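Local coordinates for protein aclacinomycin-N/aclacinomycin-A oxidase (Streptomyces galilaeus, PDB 2IPI) that oxidises the terminal sugar of aclacinomycin antibiotics in the last two steps of their biosynthesis, using oxygen and a bicovalently attached FAD, at residues N204-L207 with W208-H211; A450-G454 with V455-D459; V484-Y487 with T488-K492; A377-L380 with Y381-S385. All coordinates share one frame; numbering follows the deposited sequence. Where two conformers were deposited one is given.

Interaction 1 of 4, residues N204-L207 with W208-H211; sequences NREL and WWAH
R205 reaches over the next turn of its helix and brings its guanidinium to two tryptophans, W208 and W209, which meet it in different ways. CZ3 of W208 lies over one face of the guanidinium, toward its rim, and is 3.6 Å from R205 NH2. The planes of the two groups are 62° apart, so this is a tilted contact and no flat stack. W209 comes instead to the edge of the guanidinium: R205 NH1 is 3.0 Å from W209 CZ3, near the plane of the indole, with the planes inclined by 55°. The extended arginine chain makes both contacts possible, since CG stands anti to the backbone N and the carbons run straight out to NE, which gives its hydrogen to S198 O. E206 folds at chi2 and brings OE2 obliquely to W209, 3.8 Å from CE3, so the indole has an acidic oxygen near it as well as an arginine nitrogen at its rim.

These side chains ride on the short helix 205-210, within the FAD-binding PCMH-type region. Its regular i to i+4 bonds include W209 N to R205 O at 2.8 Å and A210 N to E206 O at 2.9 Å. At the C-terminal end a ring nitrogen joins in. H211 ND1 donates to L207 O at 2.9 Å, almost straight at 177° and with the oxygen in the imidazole plane, whereas the bond of H211 N to the same oxygen is weak. L207 lies alongside, its CD2 3.3 Å from H211 CE1, while W208 NE1 donates to L177 O.

Interaction 2 of 4, residues A450-G454 with V455-D459; sequences ATTGG and VPVPD
V457 stands with CG1 anti to the backbone N (chi1 179°), a setting that turns its other methyl, CG2, onto T452. There CG2 meets both branches of the threonine, modelled 3.2 Å from T452 OG1 and close to T452 CG2 as well, with the two side chains slanting past one another. V455 adds a second methyl: its chi1 of -59° places CG2 between the backbone N and the carbonyl carbon, facing T452 CG2. The closeness of all these approaches is doubtful, because the threonine itself is uncertain. Its chi1 of -129° is not staggered, and its methyl is modelled too near V455 O, so neither the rotation of the group nor its exact separations can be relied on.

What survives that doubt is the course of the chain. G453 and G454 both have positive phi, and G453 has backbone angles at which a beta carbon would press on the preceding carbonyl oxygen. This glycine pair turns the chain round, so that T452 faces the extended run of V455 to V457. D459, modelled in two conformers, lies at the margin, and its OD1 accepts from R461 N and T462 N in the conformer given.

The turn belongs to the long loop that follows helix 434-448 and precedes helix 486-491. N480 ND2 donates to G454 O, V457 packs on V484, and P458 rests on K492, just past the end of that second helix.

Interaction 3 of 4, residues V484-Y487 with T488-K492; sequences VPWY and TLYYK
V484 and T488 meet methyl to methyl, CG1 of the valine 3.5 Å from CG2 of the threonine, with the two side chains crossing at about a right angle. The same V484 CG1 also touches L489 CD2 at 3.8 Å, so one branch serves two residues of the helix. Beside it P485 presses on the other branch of T488, its CG 3.2 Å from OG1. T488 can answer both because its CG2 is anti to the backbone N while OG1 is anti to the carbonyl carbon (chi1 -63°), which splits the methyl and the hydroxyl between the two neighbours.

On another side of the helix the contacts are aromatic. W486 and Y490 meet edge to edge, W486 CE3 lying 3.8 Å from Y490 CD1, and Y491 CE2 approaches W486 CZ3 obliquely at 4.1 Å. A chi1 of 66° sets CG of W486 between the backbone N and the carbonyl carbon and brings the indole back to Y490 and Y491, and CB of Y487 covers the centre of one of its faces.

Behind this shell stands the backbone of helix 486-491, which P485 precedes at the N-cap position. Y490 N donates to W486 O at 3.1 Å and Y491 N to Y487 O at 2.9 Å, whereas the first bond, from L489 N to P485 O, is weak. Further out, Y487 stacks on Y495, Y491 OH bonds to G214 O, and K492 NZ forms a salt bridge with E463.

Y490 OH binds Y469 O, the carbonyl of a catalytic proton acceptor, consistent with a second-shell place beside the active site for this helix of the berberine-like region.

Interaction 4 of 4, residues A377-L380 with Y381-S385; sequences AATL and YRHLS
L380 and L384, one turn apart on helix 374-385, supply both a backbone bond and an apolar contact. Among the backbone bonds, L384 N lies 2.8 Å from L380 O, although its N-H is bent to 142°. The three preceding i to i+4 bonds are straighter: Y381 N to A377 O at 3.0 Å, R382 N to A378 O at 3.1 Å and H383 N to T379 O at 3.1 Å.

Apolar contact is looser. L380 CG approaches L384 CD1 at 4.4 Å, while CB and CG of L384 lean over L380 O. In Y381 a first torsion with CG anti to the backbone N (chi1 -176°) leads the ring off from residues 377-380 to a place where CB of S385 covers one of its faces, displaced toward the rim.

Solvent joins the polar side. R382 extends through its first two torsions and then bends at chi3 (-33°), which swings the guanidinium back along the helix toward A378. A water accepts from R382 NH2 at a short 2.5 Å, so its exact place is doubtful, and it donates weakly to A378 O at 3.2 Å; this carbonyl thus serves both the helix and the bridge. NH1 of the same arginine forms a long, weak ion pair with E447.

Helix 434-448 lies against T379 and H383, and helix 262-278 packs on A377, A378, L380 and Y381, where F265 meets the Y381 ring edge-to-face. At the C-terminal end, R298 donates from NH1 to S385 OG.

How the interactions relate
Interactions 2 and 3 touch directly, with P456 O 3.6 Å from L489 CD2. The other two flank this pair without touching it. Nearest atoms are about 7 Å apart between interactions 1 and 3 and again between interactions 2 and 4, whereas interactions 1 and 4 sit on opposite sides of the chain's centre, about 30 Å apart at their nearest atoms. Their relation to the ligands and the active site differs too. The side chain of H211 in interaction 1 is about 6 Å from FAD, that of Y490 in interaction 3 about 5 Å from that of the active-site residue Y469, and that of L384 in interaction 4 about 11 Å from the bound aclacinomycin, while interaction 2 lies away from these sites.

Interaction 1 of 4, residues N204-L207 with W208-H211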
loop_
_atom_site.group_PDB
_atom_site.type_symbol
_atom_site.label_atom_id
_atom_site.label_comp_id
_atom_site.label_asym_id
_atom_site.label_seq_id
_atom_site.Cartn_x
_atom_site.Cartn_y
_atom_site.Cartn_z
ATOM N N ASN A 204 17.912 13.107 -14.282
ATOM C CA ASN A 204 16.824 12.159 -14.262
ATOM C C ASN A 204 16.060 12.196 -12.936
ATOM O O ASN A 204 15.243 11.295 -12.736
ATOM C CB ASN A 204 17.314 10.720 -14.445
ATOM C CG ASN A 204 18.098 10.496 -15.722
ATOM O OD1 ASN A 204 17.888 11.168 -16.730
ATOM N ND2 ASN A 204 19.012 9.540 -15.648
ATOM N N ARG A 205 16.347 13.158 -12.073
ATOM C CA ARG A 205 15.717 13.187 -10.755
ATOM C C ARG A 205 14.204 13.201 -10.825
ATOM O O ARG A 205 13.463 12.744 -9.940
ATOM C CB ARG A 205 16.229 14.410 -10.001
ATOM C CG ARG A 205 15.705 14.533 -8.580
ATOM C CD ARG A 205 16.463 15.661 -7.876
ATOM N NE ARG A 205 16.379 15.614 -6.421
ATOM C CZ ARG A 205 15.231 15.860 -5.786
ATOM N NH1 ARG A 205 14.198 16.154 -6.564
ATOM N NH2 ARG A 205 15.138 15.824 -4.471
ATOM N N GLU A 206 13.664 13.723 -11.933
ATOM C CA GLU A 206 12.206 13.676 -12.034
ATOM C C GLU A 206 11.735 12.246 -12.239
ATOM O O GLU A 206 10.654 11.931 -11.748
ATOM C CB GLU A 206 11.671 14.602 -13.138
ATOM C CG GLU A 206 11.707 16.058 -12.660
ATOM C CD GLU A 206 10.746 16.326 -11.516
ATOM O OE1 GLU A 206 9.519 16.411 -11.767
ATOM O OE2 GLU A 206 11.219 16.465 -10.363
ATOM N N LEU A 207 12.507 11.395 -12.905
ATOM C CA LEU A 207 12.163 9.976 -12.992
ATOM C C LEU A 207 12.218 9.365 -11.583
ATOM O O LEU A 207 11.334 8.573 -11.239
ATOM C CB LEU A 207 13.083 9.240 -13.947
ATOM C CG LEU A 207 12.552 8.106 -14.816
ATOM C CD1 LEU A 207 13.645 7.078 -15.066
ATOM C CD2 LEU A 207 11.327 7.443 -14.219
ATOM N N TRP A 208 13.208 9.731 -10.770
ATOM C CA TRP A 208 13.294 9.200 -9.404
ATOM C C TRP A 208 12.050 9.590 -8.602
ATOM O O TRP A 208 11.431 8.809 -7.888
ATOM C CB TRP A 208 14.532 9.701 -8.643
ATOM C CG TRP A 208 14.384 9.620 -7.149
ATOM C CD1 TRP A 208 14.585 8.484 -6.396
ATOM C CD2 TRP A 208 14.023 10.657 -6.228
ATOM N NE1 TRP A 208 14.365 8.766 -5.067
ATOM C CE2 TRP A 208 14.011 10.097 -4.941
ATOM C CE3 TRP A 208 13.691 12.007 -6.399
ATOM C CZ2 TRP A 208 13.687 10.867 -3.826
ATOM C CZ3 TRP A 208 13.376 12.771 -5.299
ATOM C CH2 TRP A 208 13.376 12.195 -4.007
ATOM N N TRP A 209 11.759 10.877 -8.691
ATOM C CA TRP A 209 10.585 11.496 -8.116
ATOM C C TRP A 209 9.312 10.736 -8.448
ATOM O O TRP A 209 8.486 10.447 -7.583
ATOM C CB TRP A 209 10.437 12.897 -8.702
ATOM C CG TRP A 209 9.489 13.753 -7.934
ATOM C CD1 TRP A 209 8.135 13.756 -7.850
ATOM C CD2 TRP A 209 9.961 14.809 -7.084
ATOM N NE1 TRP A 209 7.698 14.747 -6.999
ATOM C CE2 TRP A 209 8.811 15.398 -6.532
ATOM C CE3 TRP A 209 11.225 15.307 -6.753
ATOM C CZ2 TRP A 209 8.970 16.453 -5.672
ATOM C CZ3 TRP A 209 11.311 16.377 -5.874
ATOM C CH2 TRP A 209 10.181 16.965 -5.318
ATOM N N ALA A 210 9.155 10.399 -9.731
ATOM C CA ALA A 210 7.978 9.678 -10.198
ATOM C C ALA A 210 7.799 8.360 -9.453
ATOM O O ALA A 210 6.693 7.846 -9.295
ATOM C CB ALA A 210 8.073 9.439 -11.701
ATOM N N HIS A 211 8.933 7.810 -8.981
ATOM C CA HIS A 211 8.888 6.501 -8.359
ATOM C C HIS A 211 8.627 6.601 -6.859
ATOM O O HIS A 211 8.579 5.559 -6.216
ATOM C CB HIS A 211 10.171 5.722 -8.689
ATOM C CG HIS A 211 10.043 5.117 -10.081
ATOM N ND1 HIS A 211 10.367 5.817 -11.231
ATOM C CD2 HIS A 211 9.640 3.894 -10.475
ATOM C CE1 HIS A 211 10.152 5.042 -12.282
ATOM N NE2 HIS A 211 9.710 3.859 -11.858
#

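Interaction 2 of 4, residues A450-G454 with V455-D459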
loop_
_atom_site.group_PDB
_atom_site.type_symbol
_atom_site.label_atom_id
_atom_site.label_comp_id
_atom_site.label_asym_id
_atom_site.label_seq_id
_atom_site.Cartn_x
_atom_site.Cartn_y
_atom_site.Cartn_z
ATOM N N ALA A 450 -21.089 10.292 0.539
ATOM C CA ALA A 450 -22.295 10.749 -0.121
ATOM C C ALA A 450 -22.390 12.261 -0.220
ATOM O O ALA A 450 -22.928 12.767 -1.211
ATOM C CB ALA A 450 -23.517 10.196 0.612
ATOM N N THR A 451 -21.910 13.023 0.766
ATOM C CA THR A 451 -22.086 14.468 0.640
ATOM C C THR A 451 -21.191 15.075 -0.427
ATOM O O THR A 451 -21.261 16.254 -0.769
ATOM C CB THR A 451 -21.819 15.185 1.979
ATOM O OG1 THR A 451 -22.384 16.495 1.863
ATOM C CG2 THR A 451 -20.336 15.324 2.241
ATOM N N THR A 452 -20.296 14.262 -0.991
ATOM C CA THR A 452 -19.461 14.771 -2.068
ATOM C C THR A 452 -19.866 14.199 -3.424
ATOM O O THR A 452 -19.579 14.811 -4.461
ATOM C CB THR A 452 -17.984 14.402 -1.820
ATOM O OG1 THR A 452 -17.145 15.552 -1.932
ATOM C CG2 THR A 452 -17.580 13.411 -2.903
ATOM N N GLY A 453 -20.511 13.035 -3.433
ATOM C CA GLY A 453 -20.724 12.272 -4.655
ATOM C C GLY A 453 -19.969 10.950 -4.595
ATOM O O GLY A 453 -19.388 10.430 -5.528
ATOM N N GLY A 454 -19.975 10.386 -3.397
ATOM C CA GLY A 454 -19.612 9.043 -3.104
ATOM C C GLY A 454 -18.117 8.787 -3.088
ATOM O O GLY A 454 -17.749 7.606 -3.162
ATOM N N VAL A 455 -17.352 9.872 -3.009
ATOM C CA VAL A 455 -15.896 9.747 -3.020
ATOM C C VAL A 455 -15.229 10.665 -2.008
ATOM O O VAL A 455 -15.710 11.742 -1.674
ATOM C CB VAL A 455 -15.287 10.041 -4.404
ATOM C CG1 VAL A 455 -15.841 9.088 -5.456
ATOM C CG2 VAL A 455 -15.532 11.488 -4.791
ATOM N N PRO A 456 -14.076 10.244 -1.504
ATOM C CA PRO A 456 -13.298 11.136 -0.639
ATOM C C PRO A 456 -12.540 12.163 -1.480
ATOM O O PRO A 456 -11.426 11.881 -1.929
ATOM C CB PRO A 456 -12.303 10.196 0.035
ATOM C CG PRO A 456 -12.139 9.070 -0.934
ATOM C CD PRO A 456 -13.418 8.946 -1.709
ATOM N N VAL A 457 -13.167 13.312 -1.654
ATOM C CA VAL A 457 -12.563 14.450 -2.333
ATOM C C VAL A 457 -11.632 15.203 -1.408
ATOM O O VAL A 457 -12.016 15.628 -0.311
ATOM C CB VAL A 457 -13.639 15.448 -2.817
ATOM C CG1 VAL A 457 -12.972 16.641 -3.497
ATOM C CG2 VAL A 457 -14.643 14.765 -3.725
ATOM N N PRO A 458 -10.386 15.422 -1.823
ATOM C CA PRO A 458 -9.486 16.237 -0.997
ATOM C C PRO A 458 -10.098 17.620 -0.749
ATOM O O PRO A 458 -10.331 18.379 -1.693
ATOM C CB PRO A 458 -8.210 16.317 -1.833
ATOM C CG PRO A 458 -8.276 15.135 -2.755
ATOM C CD PRO A 458 -9.741 14.918 -3.050
ATOM N N ASP A 459 -10.332 17.882 0.522
ATOM C CA ASP A 459 -10.914 19.098 1.070
ATOM C C ASP A 459 -10.492 19.223 2.530
ATOM O O ASP A 459 -9.481 18.626 2.928
ATOM C CB ASP A 459 -12.434 19.093 0.907
ATOM C CG ASP A 459 -13.097 17.840 1.438
ATOM O OD1 ASP A 459 -12.723 17.383 2.532
ATOM O OD2 ASP A 459 -13.990 17.292 0.758
#

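Interaction 3 of 4, residues V484-Y487 with T488-K492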
loop_
_atom_site.group_PDB
_atom_site.type_symbol
_atom_site.label_atom_id
_atom_site.label_comp_id
_atom_site.label_asym_id
_atom_site.label_seq_id
_atom_site.Cartn_x
_atom_site.Cartn_y
_atom_site.Cartn_z
ATOM N N VAL A 484 -15.067 15.553 -9.607
ATOM C CA VAL A 484 -13.632 15.402 -9.380
ATOM C C VAL A 484 -13.075 14.197 -10.118
ATOM O O VAL A 484 -13.648 13.102 -10.046
ATOM C CB VAL A 484 -13.362 15.288 -7.871
ATOM C CG1 VAL A 484 -11.871 15.211 -7.584
ATOM C CG2 VAL A 484 -13.997 16.480 -7.153
ATOM N N PRO A 485 -11.968 14.379 -10.830
ATOM C CA PRO A 485 -11.388 13.277 -11.612
ATOM C C PRO A 485 -10.637 12.292 -10.723
ATOM O O PRO A 485 -10.297 12.641 -9.585
ATOM C CB PRO A 485 -10.413 13.983 -12.549
ATOM C CG PRO A 485 -10.233 15.361 -12.034
ATOM C CD PRO A 485 -11.197 15.625 -10.929
ATOM N N TRP A 486 -10.386 11.085 -11.229
ATOM C CA TRP A 486 -9.688 10.083 -10.429
ATOM C C TRP A 486 -8.288 10.538 -10.038
ATOM O O TRP A 486 -7.750 10.174 -8.987
ATOM C CB TRP A 486 -9.615 8.754 -11.206
ATOM C CG TRP A 486 -8.749 8.920 -12.426
ATOM C CD1 TRP A 486 -9.062 9.466 -13.642
ATOM C CD2 TRP A 486 -7.376 8.517 -12.501
ATOM N NE1 TRP A 486 -7.966 9.422 -14.477
ATOM C CE2 TRP A 486 -6.921 8.840 -13.790
ATOM C CE3 TRP A 486 -6.501 7.909 -11.594
ATOM C CZ2 TRP A 486 -5.609 8.570 -14.182
ATOM C CZ3 TRP A 486 -5.211 7.647 -11.991
ATOM C CH2 TRP A 486 -4.767 7.980 -13.282
ATOM N N TYR A 487 -7.650 11.333 -10.900
ATOM C CA TYR A 487 -6.243 11.665 -10.646
ATOM C C TYR A 487 -6.112 12.732 -9.571
ATOM O O TYR A 487 -5.129 12.767 -8.818
ATOM C CB TYR A 487 -5.512 12.088 -11.928
ATOM C CG TYR A 487 -6.192 13.117 -12.791
ATOM C CD1 TYR A 487 -6.731 12.768 -14.019
ATOM C CD2 TYR A 487 -6.304 14.443 -12.383
ATOM C CE1 TYR A 487 -7.359 13.700 -14.819
ATOM C CE2 TYR A 487 -6.931 15.377 -13.184
ATOM C CZ TYR A 487 -7.457 15.007 -14.401
ATOM O OH TYR A 487 -8.087 15.939 -15.204
ATOM N N THR A 488 -7.092 13.624 -9.459
ATOM C CA THR A 488 -7.173 14.531 -8.316
ATOM C C THR A 488 -7.241 13.709 -7.033
ATOM O O THR A 488 -6.572 13.969 -6.043
ATOM C CB THR A 488 -8.410 15.441 -8.430
ATOM O OG1 THR A 488 -8.257 16.251 -9.616
ATOM C CG2 THR A 488 -8.546 16.371 -7.234
ATOM N N LEU A 489 -8.090 12.676 -7.102
ATOM C CA LEU A 489 -8.361 11.851 -5.943
ATOM C C LEU A 489 -7.068 11.235 -5.421
ATOM O O LEU A 489 -6.828 11.263 -4.222
ATOM C CB LEU A 489 -9.371 10.748 -6.264
ATOM C CG LEU A 489 -10.819 11.169 -6.517
ATOM C CD1 LEU A 489 -11.710 9.935 -6.539
ATOM C CD2 LEU A 489 -11.322 12.156 -5.474
ATOM N N TYR A 490 -6.261 10.691 -6.342
ATOM C CA TYR A 490 -5.076 9.957 -5.890
ATOM C C TYR A 490 -3.838 10.822 -5.701
ATOM O O TYR A 490 -2.967 10.508 -4.875
ATOM C CB TYR A 490 -4.776 8.851 -6.905
ATOM C CG TYR A 490 -5.577 7.588 -6.779
ATOM C CD1 TYR A 490 -6.328 7.127 -7.857
ATOM C CD2 TYR A 490 -5.631 6.824 -5.618
ATOM C CE1 TYR A 490 -7.085 5.967 -7.791
ATOM C CE2 TYR A 490 -6.383 5.663 -5.538
ATOM C CZ TYR A 490 -7.114 5.233 -6.619
ATOM O OH TYR A 490 -7.869 4.071 -6.554
ATOM N N TYR A 491 -3.647 11.888 -6.469
ATOM C CA TYR A 491 -2.381 12.609 -6.457
ATOM C C TYR A 491 -2.498 14.094 -6.145
ATOM O O TYR A 491 -1.450 14.765 -6.094
ATOM C CB TYR A 491 -1.721 12.509 -7.849
ATOM C CG TYR A 491 -1.517 11.144 -8.432
ATOM C CD1 TYR A 491 -0.582 10.253 -7.897
ATOM C CD2 TYR A 491 -2.241 10.711 -9.527
ATOM C CE1 TYR A 491 -0.402 8.993 -8.452
ATOM C CE2 TYR A 491 -2.071 9.465 -10.083
ATOM C CZ TYR A 491 -1.145 8.606 -9.539
ATOM O OH TYR A 491 -1.012 7.379 -10.129
ATOM N N LYS A 492 -3.702 14.624 -5.976
ATOM C CA LYS A 492 -3.953 16.043 -5.781
ATOM C C LYS A 492 -3.136 16.897 -6.735
ATOM O O LYS A 492 -3.029 16.543 -7.906
ATOM C CB LYS A 492 -3.664 16.429 -4.322
ATOM C CG LYS A 492 -4.563 15.610 -3.382
ATOM C CD LYS A 492 -3.991 15.617 -1.968
ATOM C CE LYS A 492 -4.116 16.979 -1.307
ATOM N NZ LYS A 492 -4.898 17.002 -0.041
#

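Interaction 4 of 4, residues A377-L380 with Y381-S385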
loop_
_atom_site.group_PDB
_atom_site.type_symbol
_atom_site.label_atom_id
_atom_site.label_comp_id
_atom_site.label_asym_id
_atom_site.label_seq_id
_atom_site.Cartn_x
_atom_site.Cartn_y
_atom_site.Cartn_z
ATOM N N ALA A 377 -20.272 7.981 11.019
ATOM C CA ALA A 377 -20.170 6.947 12.044
ATOM C C ALA A 377 -21.412 6.055 12.045
ATOM O O ALA A 377 -21.314 4.848 12.263
ATOM C CB ALA A 377 -19.975 7.583 13.406
ATOM N N ALA A 378 -22.549 6.696 11.781
ATOM C CA ALA A 378 -23.839 6.015 11.830
ATOM C C ALA A 378 -24.069 5.153 10.595
ATOM O O ALA A 378 -24.709 4.103 10.710
ATOM C CB ALA A 378 -24.960 7.027 11.995
ATOM N N THR A 379 -23.571 5.604 9.452
ATOM C CA THR A 379 -23.551 4.867 8.193
ATOM C C THR A 379 -22.771 3.571 8.394
ATOM O O THR A 379 -23.191 2.482 8.003
ATOM C CB THR A 379 -22.905 5.684 7.059
ATOM O OG1 THR A 379 -23.757 6.782 6.695
ATOM C CG2 THR A 379 -22.723 4.847 5.806
ATOM N N LEU A 380 -21.623 3.738 9.043
ATOM C CA LEU A 380 -20.725 2.668 9.429
ATOM C C LEU A 380 -21.466 1.626 10.260
ATOM O O LEU A 380 -21.552 0.457 9.883
ATOM C CB LEU A 380 -19.544 3.230 10.227
ATOM C CG LEU A 380 -18.141 3.053 9.644
ATOM C CD1 LEU A 380 -18.184 2.652 8.183
ATOM C CD2 LEU A 380 -17.328 4.327 9.810
ATOM N N TYR A 381 -22.019 2.040 11.397
ATOM C CA TYR A 381 -22.697 1.077 12.260
ATOM C C TYR A 381 -23.810 0.338 11.526
ATOM O O TYR A 381 -23.878 -0.894 11.590
ATOM C CB TYR A 381 -23.249 1.755 13.522
ATOM C CG TYR A 381 -23.874 0.771 14.492
ATOM C CD1 TYR A 381 -23.070 0.140 15.436
ATOM C CD2 TYR A 381 -25.223 0.463 14.488
ATOM C CE1 TYR A 381 -23.609 -0.762 16.330
ATOM C CE2 TYR A 381 -25.772 -0.436 15.385
ATOM C CZ TYR A 381 -24.954 -1.046 16.309
ATOM O OH TYR A 381 -25.467 -1.947 17.214
ATOM N N ARG A 382 -24.717 1.033 10.843
ATOM C CA ARG A 382 -25.851 0.325 10.236
ATOM C C ARG A 382 -25.404 -0.715 9.222
ATOM O O ARG A 382 -25.909 -1.843 9.145
ATOM C CB ARG A 382 -26.801 1.304 9.557
ATOM C CG ARG A 382 -28.217 0.779 9.341
ATOM C CD ARG A 382 -28.985 1.795 8.489
ATOM N NE ARG A 382 -28.546 3.170 8.766
ATOM C CZ ARG A 382 -28.062 4.008 7.866
ATOM N NH1 ARG A 382 -27.942 3.624 6.609
ATOM N NH2 ARG A 382 -27.673 5.238 8.157
ATOM N N HIS A 383 -24.445 -0.332 8.379
ATOM C CA HIS A 383 -23.996 -1.287 7.358
ATOM C C HIS A 383 -23.156 -2.393 7.959
ATOM O O HIS A 383 -23.066 -3.507 7.430
ATOM C CB HIS A 383 -23.201 -0.551 6.288
ATOM C CG HIS A 383 -24.050 -0.206 5.098
ATOM N ND1 HIS A 383 -24.688 1.006 4.961
ATOM C CD2 HIS A 383 -24.365 -0.928 4.005
ATOM C CE1 HIS A 383 -25.357 1.013 3.826
ATOM N NE2 HIS A 383 -25.181 -0.144 3.218
ATOM N N LEU A 384 -22.514 -2.098 9.100
ATOM C CA LEU A 384 -21.708 -3.204 9.644
ATOM C C LEU A 384 -22.629 -4.099 10.463
ATOM O O LEU A 384 -22.501 -5.315 10.418
ATOM C CB LEU A 384 -20.510 -2.670 10.419
ATOM C CG LEU A 384 -19.335 -2.151 9.570
ATOM C CD1 LEU A 384 -18.356 -1.323 10.393
ATOM C CD2 LEU A 384 -18.619 -3.301 8.883
ATOM N N SER A 385 -23.569 -3.519 11.196
ATOM C CA SER A 385 -24.431 -4.306 12.069
ATOM C C SER A 385 -25.378 -5.235 11.317
ATOM O O SER A 385 -25.774 -6.285 11.840
ATOM C CB SER A 385 -25.237 -3.377 12.983
ATOM O OG SER A 385 -25.780 -4.161 14.042
HETATM O O HOH W 1 -27.486 5.706 10.561
#